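Local coordinates for carbon monoxide oxidation system transcription regulator CooA-1 (Carboxydothermus hydrogenoformans, PDB 6CPB), which senses carbon monoxide through a heme-binding domain, the part described here, and in its full-length form probably acts as a DNA-binding transcription regulator of the CRP family, at residues T6-V11 and F106-L111; F24-Y29 and T90-D95; S50-V55 and Q84-T89; T65-E70 and G118-N123. One frame throughout, in Å; residues are numbered along the deposited sequence. Where two conformers were deposited one is given.

Contact 1. Residues T6-V11 and F106-L111; sequences TNLLEV and FPAFSL. With SO4 (sulfate ion), chain D.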
# COMPACT_ATOMS: atom_id res chain seq x y z
N THR A 6 6.65 -12.85 -1.85
CA THR A 6 5.61 -12.62 -0.84
C THR A 6 4.31 -13.35 -1.14
O THR A 6 3.36 -13.25 -0.36
CB THR A 6 5.26 -11.13 -0.63
OG1 THR A 6 4.49 -10.63 -1.73
CG2 THR A 6 6.51 -10.28 -0.41
N ASN A 7 4.26 -14.10 -2.24
CA ASN A 7 3.03 -14.79 -2.59
C ASN A 7 2.63 -15.75 -1.47
O ASN A 7 3.47 -16.44 -0.88
CB ASN A 7 3.24 -15.54 -3.90
CG ASN A 7 2.02 -16.26 -4.35
OD1 ASN A 7 1.79 -17.40 -3.95
ND2 ASN A 7 1.22 -15.60 -5.17
N LEU A 8 1.32 -15.82 -1.19
CA LEU A 8 0.80 -16.54 -0.04
C LEU A 8 0.32 -17.96 -0.35
O LEU A 8 -0.19 -18.62 0.56
CB LEU A 8 -0.33 -15.74 0.61
CG LEU A 8 0.15 -14.43 1.24
CD1 LEU A 8 -1.03 -13.56 1.57
CD2 LEU A 8 1.01 -14.66 2.48
N LEU A 9 0.49 -18.46 -1.57
CA LEU A 9 0.09 -19.85 -1.81
C LEU A 9 0.84 -20.82 -0.91
O LEU A 9 0.27 -21.80 -0.44
CB LEU A 9 0.28 -20.24 -3.28
CG LEU A 9 -0.75 -19.66 -4.25
CD1 LEU A 9 -0.35 -19.94 -5.69
CD2 LEU A 9 -2.14 -20.19 -3.97
N GLU A 10 2.13 -20.58 -0.67
CA GLU A 10 2.88 -21.49 0.19
C GLU A 10 2.30 -21.51 1.60
O GLU A 10 2.29 -22.56 2.25
CB GLU A 10 4.37 -21.13 0.16
CG GLU A 10 5.28 -22.00 1.03
CD GLU A 10 5.57 -21.41 2.40
OE1 GLU A 10 5.12 -20.29 2.69
OE2 GLU A 10 6.27 -22.07 3.20
N VAL A 11 1.81 -20.36 2.08
CA VAL A 11 1.14 -20.26 3.37
C VAL A 11 -0.20 -20.99 3.34
O VAL A 11 -0.52 -21.76 4.26
CB VAL A 11 0.99 -18.76 3.71
CG1 VAL A 11 -0.11 -18.50 4.73
CG2 VAL A 11 2.33 -18.21 4.17
N PHE A 106 1.06 -13.80 12.73
CA PHE A 106 1.40 -14.36 11.42
C PHE A 106 1.62 -13.20 10.44
O PHE A 106 0.78 -12.94 9.57
CB PHE A 106 0.28 -15.27 10.91
CG PHE A 106 0.03 -16.46 11.77
CD1 PHE A 106 0.86 -17.55 11.71
CD2 PHE A 106 -1.07 -16.50 12.62
CE1 PHE A 106 0.62 -18.67 12.50
CE2 PHE A 106 -1.31 -17.61 13.40
CZ PHE A 106 -0.46 -18.68 13.34
N PRO A 107 2.75 -12.50 10.55
CA PRO A 107 2.95 -11.30 9.73
C PRO A 107 3.14 -11.55 8.24
O PRO A 107 3.09 -10.59 7.47
CB PRO A 107 4.19 -10.64 10.35
CG PRO A 107 4.81 -11.67 11.17
CD PRO A 107 3.77 -12.63 11.59
N ALA A 108 3.34 -12.80 7.79
CA ALA A 108 3.49 -13.04 6.36
C ALA A 108 2.34 -12.44 5.55
O ALA A 108 2.56 -11.89 4.46
CB ALA A 108 3.59 -14.54 6.09
N PHE A 109 1.11 -12.52 6.06
CA PHE A 109 -0.03 -11.98 5.33
C PHE A 109 0.17 -10.50 5.03
O PHE A 109 -0.24 -10.00 3.97
CB PHE A 109 -1.32 -12.16 6.13
CG PHE A 109 -1.73 -13.61 6.34
CD1 PHE A 109 -2.38 -14.31 5.35
CD2 PHE A 109 -1.51 -14.23 7.55
CE1 PHE A 109 -2.78 -15.62 5.56
CE2 PHE A 109 -1.89 -15.54 7.76
CZ PHE A 109 -2.54 -16.23 6.76
N SER A 110 0.78 -9.78 5.97
CA SER A 110 0.93 -8.34 5.80
C SER A 110 2.01 -8.00 4.78
O SER A 110 1.95 -6.92 4.19
CB SER A 110 1.27 -7.70 7.14
OG SER A 110 2.60 -8.00 7.57
N LEU A 111 2.99 -8.87 4.57
CA LEU A 111 4.03 -8.55 3.60
C LEU A 111 3.50 -8.60 2.18
O LEU A 111 3.88 -7.78 1.33
CB LEU A 111 5.23 -9.46 3.77
CG LEU A 111 6.10 -9.16 5.01
CD1 LEU A 111 7.27 -10.11 5.11
CD2 LEU A 111 6.60 -7.72 5.01
S SO4 D . 5.05 -11.94 -5.20
O1 SO4 D . 5.38 -13.32 -4.86
O2 SO4 D . 5.63 -11.05 -4.20
O3 SO4 D . 5.61 -11.62 -6.51
O4 SO4 D . 3.60 -11.79 -5.23
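The Phe109 ring is met obliquely by two aliphatic side chains of 6-11, Leu8 CD1 near its CD1 corner and Val11 CG1 near its tip, while Phe99 and Ile102 of helix 96-105 and Leu47 of strand 44-50 also touch it. In this heme domain of a CRP-like regulator, the N-terminal turn and short helix 9-12 pack on the long helix 108-135, near its N-terminal part. Leu8, its CG anti to the carbonyl carbon (chi1 -66°), crosses Phe109 at about a right angle and forks over Ala108 and Phe109, with CD1 4.1 Å from Phe109 CD1 and CD2 3.7 Å from Ala108 O. Val11 CG1 comes to 3.9 Å from Phe109 CZ. The small methyl of Ala108 fits between the branches of the two aliphatic residues, its CB meeting both Leu8 CD2 and Val11 CG2. Asn7 OD1 caps Leu9 N at 2.9 Å, and the amide's ND2 donates to Ala71 O. Ser110 OG donates to Pro107 O and also bonds Ser110 OG of the second subunit. A sulfate, probably from the crystallisation liquor, sits beside the turn, where its O2 accepts from both Thr6 N and Thr6 OG1, the latter at 2.8 Å.

Contact 2. Residues F24-Y29 and T90-D95; sequences FREQRY and TILYTD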
# COMPACT_ATOMS: atom_id res chain seq x y z
N PHE A 24 -11.11 -17.59 8.49
CA PHE A 24 -11.63 -16.91 7.32
C PHE A 24 -12.86 -17.65 6.79
O PHE A 24 -12.98 -18.87 6.91
CB PHE A 24 -10.58 -16.89 6.20
CG PHE A 24 -9.36 -16.04 6.46
CD1 PHE A 24 -8.41 -16.41 7.40
CD2 PHE A 24 -9.14 -14.90 5.71
CE1 PHE A 24 -7.27 -15.64 7.59
CE2 PHE A 24 -8.01 -14.13 5.90
CZ PHE A 24 -7.08 -14.50 6.84
N ARG A 25 -13.77 -16.89 6.21
CA ARG A 25 -14.85 -17.46 5.41
C ARG A 25 -14.42 -17.59 3.96
O ARG A 25 -13.50 -16.92 3.50
CB ARG A 25 -16.11 -16.59 5.51
CG ARG A 25 -16.82 -16.68 6.86
CD ARG A 25 -18.14 -15.89 6.83
NE ARG A 25 -18.93 -16.04 8.05
CZ ARG A 25 -18.77 -15.30 9.15
NH1 ARG A 25 -17.84 -14.35 9.20
NH2 ARG A 25 -19.54 -15.51 10.20
N GLU A 26 -15.09 -18.46 3.23
CA GLU A 26 -14.77 -18.72 1.83
C GLU A 26 -15.94 -18.30 0.95
O GLU A 26 -17.10 -18.39 1.36
CB GLU A 26 -14.51 -20.21 1.66
CG GLU A 26 -13.83 -20.66 0.41
CD GLU A 26 -13.19 -22.03 0.61
OE1 GLU A 26 -13.52 -22.70 1.62
OE2 GLU A 26 -12.36 -22.44 -0.21
N GLN A 27 -15.64 -17.86 -0.27
CA GLN A 27 -16.68 -17.53 -1.23
C GLN A 27 -16.14 -17.78 -2.63
O GLN A 27 -14.96 -17.55 -2.90
CB GLN A 27 -17.14 -16.08 -1.05
CG GLN A 27 -18.41 -15.74 -1.81
CD GLN A 27 -19.10 -14.51 -1.26
OE1 GLN A 27 -18.85 -14.08 -0.13
NE2 GLN A 27 -20.00 -13.95 -2.04
N ARG A 28 -17.03 -18.26 -3.50
CA ARG A 28 -16.70 -18.57 -4.88
C ARG A 28 -17.37 -17.58 -5.83
O ARG A 28 -18.48 -17.11 -5.58
CB ARG A 28 -17.18 -19.98 -5.23
CG ARG A 28 -16.43 -21.07 -4.53
CD ARG A 28 -17.14 -22.41 -4.60
NE ARG A 28 -17.30 -22.93 -5.95
CZ ARG A 28 -16.40 -23.66 -6.61
NH1 ARG A 28 -15.22 -23.93 -6.06
NH2 ARG A 28 -16.67 -24.10 -7.83
N TYR A 29 -16.68 -17.32 -6.94
CA TYR A 29 -17.13 -16.37 -7.96
C TYR A 29 -16.86 -16.94 -9.33
O TYR A 29 -15.81 -17.54 -9.58
CB TYR A 29 -16.37 -15.04 -7.83
CG TYR A 29 -16.51 -14.43 -6.47
CD1 TYR A 29 -15.62 -14.76 -5.46
CD2 TYR A 29 -17.57 -13.59 -6.17
CE1 TYR A 29 -15.76 -14.25 -4.20
CE2 TYR A 29 -17.72 -13.06 -4.90
CZ TYR A 29 -16.81 -13.39 -3.93
OH TYR A 29 -16.91 -12.90 -2.65
N THR A 90 -11.88 -18.46 -6.01
CA THR A 90 -12.25 -18.65 -4.61
C THR A 90 -11.42 -17.70 -3.76
O THR A 90 -10.21 -17.59 -3.96
CB THR A 90 -12.00 -20.09 -4.16
OG1 THR A 90 -12.83 -20.96 -4.93
CG2 THR A 90 -12.32 -20.29 -2.69
N ILE A 91 -12.08 -17.04 -2.82
CA ILE A 91 -11.40 -16.18 -1.86
C ILE A 91 -11.64 -16.68 -0.44
O ILE A 91 -12.62 -17.38 -0.15
CB ILE A 91 -11.81 -14.70 -1.94
CG1 ILE A 91 -13.21 -14.48 -1.36
CG2 ILE A 91 -11.67 -14.19 -3.37
CD1 ILE A 91 -13.68 -13.03 -1.39
N LEU A 92 -10.73 -16.30 0.44
CA LEU A 92 -10.89 -16.37 1.89
C LEU A 92 -10.96 -14.94 2.40
O LEU A 92 -10.15 -14.11 1.99
CB LEU A 92 -9.69 -17.09 2.53
CG LEU A 92 -9.54 -18.56 2.17
CD1 LEU A 92 -8.32 -19.13 2.86
CD2 LEU A 92 -10.79 -19.36 2.56
N TYR A 93 -11.90 -14.65 3.30
CA TYR A 93 -12.02 -13.28 3.81
C TYR A 93 -12.30 -13.26 5.31
O TYR A 93 -12.88 -14.19 5.87
CB TYR A 93 -13.09 -12.47 3.06
CG TYR A 93 -14.50 -12.98 3.20
CD1 TYR A 93 -14.99 -13.93 2.34
CD2 TYR A 93 -15.36 -12.49 4.18
CE1 TYR A 93 -16.28 -14.39 2.43
CE2 TYR A 93 -16.66 -12.94 4.28
CZ TYR A 93 -17.10 -13.90 3.41
OH TYR A 93 -18.39 -14.38 3.49
N THR A 94 -11.91 -12.16 5.93
CA THR A 94 -12.19 -11.93 7.34
C THR A 94 -12.28 -10.42 7.58
O THR A 94 -11.84 -9.63 6.76
CB THR A 94 -11.14 -12.60 8.23
OG1 THR A 94 -11.60 -12.66 9.58
CG2 THR A 94 -9.81 -11.86 8.23
N ASP A 95 -12.87 -10.03 8.70
CA ASP A 95 -12.98 -8.61 9.00
C ASP A 95 -11.62 -8.03 9.37
O ASP A 95 -10.74 -8.72 9.87
CB ASP A 95 -13.96 -8.38 10.15
CG ASP A 95 -13.51 -9.05 11.42
OD1 ASP A 95 -13.76 -10.26 11.57
OD2 ASP A 95 -12.87 -8.37 12.26
O HOH W 1 -15.42 -13.69 7.53
O HOH W 2 -13.83 -23.30 -3.80
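Strands 25-29 and 90-95 form an antiparallel beta pair at the border of one four-stranded sheet of the cyclic-nucleotide-binding (cupin-type) fold, 25-29 being its outermost strand within the chain. Arg25-Tyr93 and Gln27-Ile91 are hydrogen-bonded pairs, Glu26-Leu92 and Arg28-Thr90 non-hydrogen-bonded ones. Four backbone bonds result, the straightest from Ile91 N to Gln27 O (2.9 Å, 170°), nearly along the C=O axis.

On the face bearing Arg25, Gln27, Ile91 and Tyr93, the tyrosine contributes the largest share. Its CG takes the crowded position between backbone N and carbonyl carbon (chi1 64°), which swings the ring across to the neighbouring strand. There Arg25 CB lies over one ring face, 3.9 Å from the centroid, in a CH-pi contact, and Gln27 OE1 approaches CE1 obliquely. Ile91 reaches out in the same crowded rotamer, bringing CD1 to 3.5 Å from Tyr29 OH.

The other face is mixed. Leu92 lies beside the aliphatic part of Glu26, whose OE2 goes on to a salt bridge with Lys49. Before the strand, Phe24 packs CB to CB with Leu92, and Thr94 CG2 sits over its ring at 3.7 Å from CE2; Ile102 of helix 96-105 also touches this ring.

Water joins the arginine ends to the partner strand, one between Arg25 NH1 and Tyr93 O, another between Arg28 NH1 and Thr90 OG1. The edge strand thus combines apolar stems for packing with charged tips suited to solvent, and the water bridges would let both guanidiniums stay hydrated while still tied to the sheet.

Contact 3. Residues S50-V55 and Q84-T89; sequences SGRVRV and QAMEDT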
# COMPACT_ATOMS: atom_id res chain seq x y z
N SER A 50 -7.70 -19.23 -5.18
CA SER A 50 -7.52 -19.73 -6.53
C SER A 50 -8.21 -18.76 -7.47
O SER A 50 -9.17 -18.09 -7.09
CB SER A 50 -8.09 -21.15 -6.69
OG SER A 50 -9.47 -21.17 -6.42
N GLY A 51 -7.72 -18.69 -8.71
CA GLY A 51 -8.27 -17.78 -9.69
C GLY A 51 -7.46 -16.51 -9.81
O GLY A 51 -6.25 -16.51 -9.63
N ARG A 52 -8.13 -15.42 -10.18
CA ARG A 52 -7.45 -14.20 -10.57
C ARG A 52 -8.49 -13.10 -10.55
O ARG A 52 -9.60 -13.30 -11.04
CB ARG A 52 -6.87 -14.37 -11.97
CG ARG A 52 -6.02 -13.21 -12.45
CD ARG A 52 -5.27 -13.61 -13.70
NE ARG A 52 -6.20 -13.78 -14.80
CZ ARG A 52 -6.14 -13.14 -15.97
NH1 ARG A 52 -5.17 -12.28 -16.24
NH2 ARG A 52 -7.07 -13.39 -16.87
N VAL A 53 -8.14 -11.94 -9.98
CA VAL A 53 -9.09 -10.84 -9.88
C VAL A 53 -8.46 -9.55 -10.38
O VAL A 53 -7.24 -9.36 -10.34
CB VAL A 53 -9.66 -10.65 -8.46
CG1 VAL A 53 -10.28 -11.94 -7.94
CG2 VAL A 53 -8.61 -10.16 -7.52
N ARG A 54 -9.33 -8.65 -10.84
CA ARG A 54 -8.94 -7.34 -11.34
C ARG A 54 -9.45 -6.29 -10.38
O ARG A 54 -10.64 -6.27 -10.06
CB ARG A 54 -9.55 -7.14 -12.74
CG ARG A 54 -9.09 -5.88 -13.44
CD ARG A 54 -9.60 -5.81 -14.87
NE ARG A 54 -11.06 -5.67 -14.93
CZ ARG A 54 -11.71 -4.52 -15.11
NH1 ARG A 54 -11.06 -3.37 -15.26
NH2 ARG A 54 -13.03 -4.52 -15.17
N VAL A 55 -8.56 -5.40 -9.97
CA VAL A 55 -8.89 -4.24 -9.15
C VAL A 55 -8.96 -3.05 -10.09
O VAL A 55 -8.04 -2.84 -10.88
CB VAL A 55 -7.84 -4.01 -8.05
CG1 VAL A 55 -8.23 -2.85 -7.18
CG2 VAL A 55 -7.65 -5.27 -7.21
N GLN A 84 -13.19 -7.51 -9.57
CA GLN A 84 -13.90 -8.41 -10.47
C GLN A 84 -13.11 -9.69 -10.72
O GLN A 84 -11.89 -9.65 -10.91
CB GLN A 84 -14.15 -7.70 -11.80
CG GLN A 84 -14.80 -8.58 -12.86
CD GLN A 84 -14.97 -7.86 -14.16
OE1 GLN A 84 -14.02 -7.25 -14.66
NE2 GLN A 84 -16.17 -7.91 -14.71
N ALA A 85 -13.80 -10.82 -10.77
CA ALA A 85 -13.15 -12.08 -11.10
C ALA A 85 -12.82 -12.14 -12.59
O ALA A 85 -13.67 -11.88 -13.44
CB ALA A 85 -14.07 -13.25 -10.73
N MET A 86 -11.59 -12.53 -12.91
CA MET A 86 -11.15 -12.68 -14.29
C MET A 86 -11.28 -14.12 -14.77
O MET A 86 -11.17 -14.38 -15.98
CB MET A 86 -9.71 -12.20 -14.44
CG MET A 86 -9.55 -10.74 -14.10
SD MET A 86 -7.92 -10.08 -14.43
CE MET A 86 -8.03 -9.87 -16.20
N GLU A 87 -11.51 -15.04 -13.85
CA GLU A 87 -11.78 -16.44 -14.10
C GLU A 87 -12.48 -16.93 -12.84
O GLU A 87 -12.59 -16.20 -11.86
CB GLU A 87 -10.49 -17.22 -14.34
CG GLU A 87 -9.52 -17.07 -13.23
CD GLU A 87 -8.08 -17.12 -13.66
OE1 GLU A 87 -7.74 -16.38 -14.61
OE2 GLU A 87 -7.30 -17.85 -13.01
N ASP A 88 -12.93 -18.18 -12.85
CA ASP A 88 -13.52 -18.74 -11.64
C ASP A 88 -12.52 -18.59 -10.49
O ASP A 88 -11.34 -18.94 -10.63
CB ASP A 88 -13.87 -20.21 -11.85
CG ASP A 88 -15.03 -20.41 -12.81
OD1 ASP A 88 -15.67 -19.42 -13.22
OD2 ASP A 88 -15.29 -21.58 -13.16
N THR A 89 -12.99 -18.07 -9.36
CA THR A 89 -12.14 -17.63 -8.27
C THR A 89 -12.74 -18.05 -6.93
O THR A 89 -13.96 -17.99 -6.75
CB THR A 89 -11.98 -16.11 -8.34
OG1 THR A 89 -11.22 -15.76 -9.49
CG2 THR A 89 -11.30 -15.52 -7.12
O HOH W 3 -10.67 -20.97 -8.87
O HOH W 4 -8.51 -15.88 -17.05
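Arg52 and Arg54 both start with CG anti to the backbone N and bend at chi3, which brings their guanidiniums to partners on 84-89. The motif is an antiparallel beta pair in the cyclic-nucleotide-binding fold, strand 52-59 with strand 82-85. Arg54 N and O both bond Gln84 across the pair, and the two side chains lie side by side: Gln84 OE1 accepts from Arg54 NH2 at 2.9 Å and lies in the guanidinium plane, while NH2 sits above the plane of the Gln84 amide. Arg54's charge is answered mainly by Glu63, which takes NH1.

Arg52 is gripped from two directions. Glu87, its CG in the crowded position (chi1 55°), brings OE1 to the guanidinium edge for a salt bridge with NE at 3.0 Å, while Met86 lays CE over one face 3.4 Å above the plane. A flexible thioether suits such a flat cationic surface. Gly51's backbone angles (phi 99°, psi -151°) would press a CB against Ser50 O, and Thr89 OG1 and Asp88 O crowd the same spot. Thr89 OG1 donates to Glu87 O and accepts from Arg52 N. A water is shared by Arg52 NH2, Met86 O and Glu87 OE1, the last at 2.6 Å.

Contact 4. Residues T65-E70 and G118-N123; sequences TLAILE and GDLLKN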
# COMPACT_ATOMS: atom_id res chain seq x y z
N THR A 65 -8.07 -0.07 -15.01
CA THR A 65 -7.54 -1.18 -14.24
C THR A 65 -6.37 -0.69 -13.40
O THR A 65 -5.48 -0.00 -13.89
CB THR A 65 -7.11 -2.29 -15.18
OG1 THR A 65 -8.28 -2.73 -15.87
CG2 THR A 65 -6.46 -3.45 -14.42
N LEU A 66 -6.39 -1.04 -12.12
CA LEU A 66 -5.36 -0.66 -11.17
C LEU A 66 -4.34 -1.77 -10.93
O LEU A 66 -3.17 -1.48 -10.72
CB LEU A 66 -6.00 -0.25 -9.85
CG LEU A 66 -6.94 0.96 -9.91
CD1 LEU A 66 -7.75 1.10 -8.62
CD2 LEU A 66 -6.18 2.22 -10.23
N ALA A 67 -4.77 -3.02 -10.91
CA ALA A 67 -3.86 -4.14 -10.76
C ALA A 67 -4.64 -5.41 -11.04
O ALA A 67 -5.86 -5.45 -10.92
CB ALA A 67 -3.25 -4.23 -9.36
N ILE A 68 -3.90 -6.46 -11.40
CA ILE A 68 -4.42 -7.82 -11.50
C ILE A 68 -3.76 -8.63 -10.40
O ILE A 68 -2.53 -8.66 -10.29
CB ILE A 68 -4.16 -8.41 -12.89
CG1 ILE A 68 -4.97 -7.65 -13.95
CG2 ILE A 68 -4.54 -9.90 -12.90
CD1 ILE A 68 -4.63 -8.02 -15.37
N LEU A 69 -4.59 -9.22 -9.54
CA LEU A 69 -4.13 -10.00 -8.40
C LEU A 69 -4.26 -11.47 -8.71
O LEU A 69 -5.30 -11.93 -9.19
CB LEU A 69 -4.95 -9.67 -7.16
CG LEU A 69 -5.03 -8.20 -6.80
CD1 LEU A 69 -5.79 -8.04 -5.51
CD2 LEU A 69 -3.65 -7.55 -6.70
N GLU A 70 -3.20 -12.21 -8.43
CA GLU A 70 -3.12 -13.63 -8.71
C GLU A 70 -3.45 -14.42 -7.45
O GLU A 70 -3.55 -13.89 -6.34
CB GLU A 70 -1.71 -13.99 -9.18
CG GLU A 70 -1.19 -13.14 -10.33
CD GLU A 70 -1.91 -13.42 -11.65
OE1 GLU A 70 -2.50 -14.51 -11.80
OE2 GLU A 70 -1.89 -12.53 -12.54
N GLY A 118 1.43 -1.31 -2.52
CA GLY A 118 2.46 -0.52 -3.17
C GLY A 118 2.30 -0.51 -4.67
O GLY A 118 2.47 0.53 -5.32
N ASP A 119 1.98 -1.67 -5.26
CA ASP A 119 1.75 -1.74 -6.71
C ASP A 119 0.51 -0.96 -7.12
O ASP A 119 0.52 -0.24 -8.13
CB ASP A 119 1.61 -3.20 -7.15
CG ASP A 119 2.94 -3.92 -7.26
OD1 ASP A 119 3.99 -3.24 -7.31
OD2 ASP A 119 2.92 -5.17 -7.31
N LEU A 120 -0.58 -1.08 -6.34
CA LEU A 120 -1.79 -0.32 -6.65
C LEU A 120 -1.52 1.18 -6.60
O LEU A 120 -1.98 1.93 -7.47
CB LEU A 120 -2.88 -0.69 -5.65
CG LEU A 120 -3.54 -2.05 -5.90
CD1 LEU A 120 -4.29 -2.49 -4.66
CD2 LEU A 120 -4.49 -1.96 -7.08
N LEU A 121 -0.79 1.63 -5.58
CA LEU A 121 -0.49 3.05 -5.46
C LEU A 121 0.40 3.52 -6.60
O LEU A 121 0.15 4.56 -7.21
CB LEU A 121 0.14 3.35 -4.10
CG LEU A 121 0.53 4.81 -3.87
CD1 LEU A 121 -0.68 5.74 -3.93
CD2 LEU A 121 1.26 4.94 -2.53
N LYS A 122 1.45 2.76 -6.91
CA LYS A 122 2.29 3.08 -8.06
C LYS A 122 1.45 3.23 -9.32
O LYS A 122 1.59 4.21 -10.08
CB LYS A 122 3.33 1.97 -8.22
CG LYS A 122 4.22 2.11 -9.45
CD LYS A 122 5.18 0.94 -9.54
CE LYS A 122 5.92 0.94 -10.87
NZ LYS A 122 6.69 2.19 -11.08
N ASN A 123 0.54 2.30 -9.55
CA ASN A 123 -0.26 2.32 -10.77
C ASN A 123 -1.26 3.46 -10.78
O ASN A 123 -1.54 4.05 -11.84
CB ASN A 123 -0.94 0.97 -10.98
CG ASN A 123 0.04 -0.13 -11.28
OD1 ASN A 123 1.22 0.13 -11.56
ND2 ASN A 123 -0.42 -1.37 -11.23
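Strand 65-70 and helix 118-123 run nearly antiparallel, their short axes 153° apart and 7.3 Å apart at closest approach, with Leu66 and Leu120 the nearest CA pair. Leu120 carries the apolar part. With CG anti to the carbonyl carbon (chi1 -76°), it extends its CD2 branch to the strand, where the methyl meets Leu66 CB at 3.6 Å and Ala67 CB at 3.4 Å. The second distance is shorter than usual for two carbons, so the fit is tight, and a residue as small as alanine suits this spot.

One polar bond accompanies the methyl contacts. Asn123, one turn further along, donates ND2 to Leu66 O at 2.8 Å and 168°, the acceptor in the plane of the amide and the donor in that of the carbonyl, a nearly ideal geometry. The short side chain sets the amide beside Leu66 O.

Leu66 and Ala67 together form a classic beta bulge, both opposite Val55 of strand 52-59. In the CRP-like fold the long helix 108-135 passes along the edge strand 62-70 of this sheet, and it also meets its copy in the second subunit: Leu120 and Leu121 both pack against Leu121 there, while Leu66 touches Leu125 of that chain. Leu120 also touches Phe75 of its own chain.

Lys122, on the helix, contacts heme in another structure of this protein, in which His78, outside the helix, is an axial iron ligand; heme is not bound to this chain. Here Asp119 OD1 takes a hydrogen bond from His78 NE2 of the second subunit, and Lys122 packs on the same histidine.

Contacts 2 and 3 are strand pairings, partly buried and rich in backbone bonds, with charged side chains on the exposed edge strand in contact 2 and in the middle of the pairing in contact 3; contact 1 is buried and apolar between its segments, and contact 4 joins strand to helix through methyls and one amide bond. Contacts 1 and 4 share helix 108-135 and both reach the second subunit, whereas no other chain of the assembly touches contacts 2 and 3. Contact 2 adjoins contact 3 through probable bonds from Tyr29 N to Thr89 O and Thr90 N to Ser50 O. Contact 3 passes to contact 4 through neighbouring strands 52-59 and 62-70, with Val55 O close to Leu66 N.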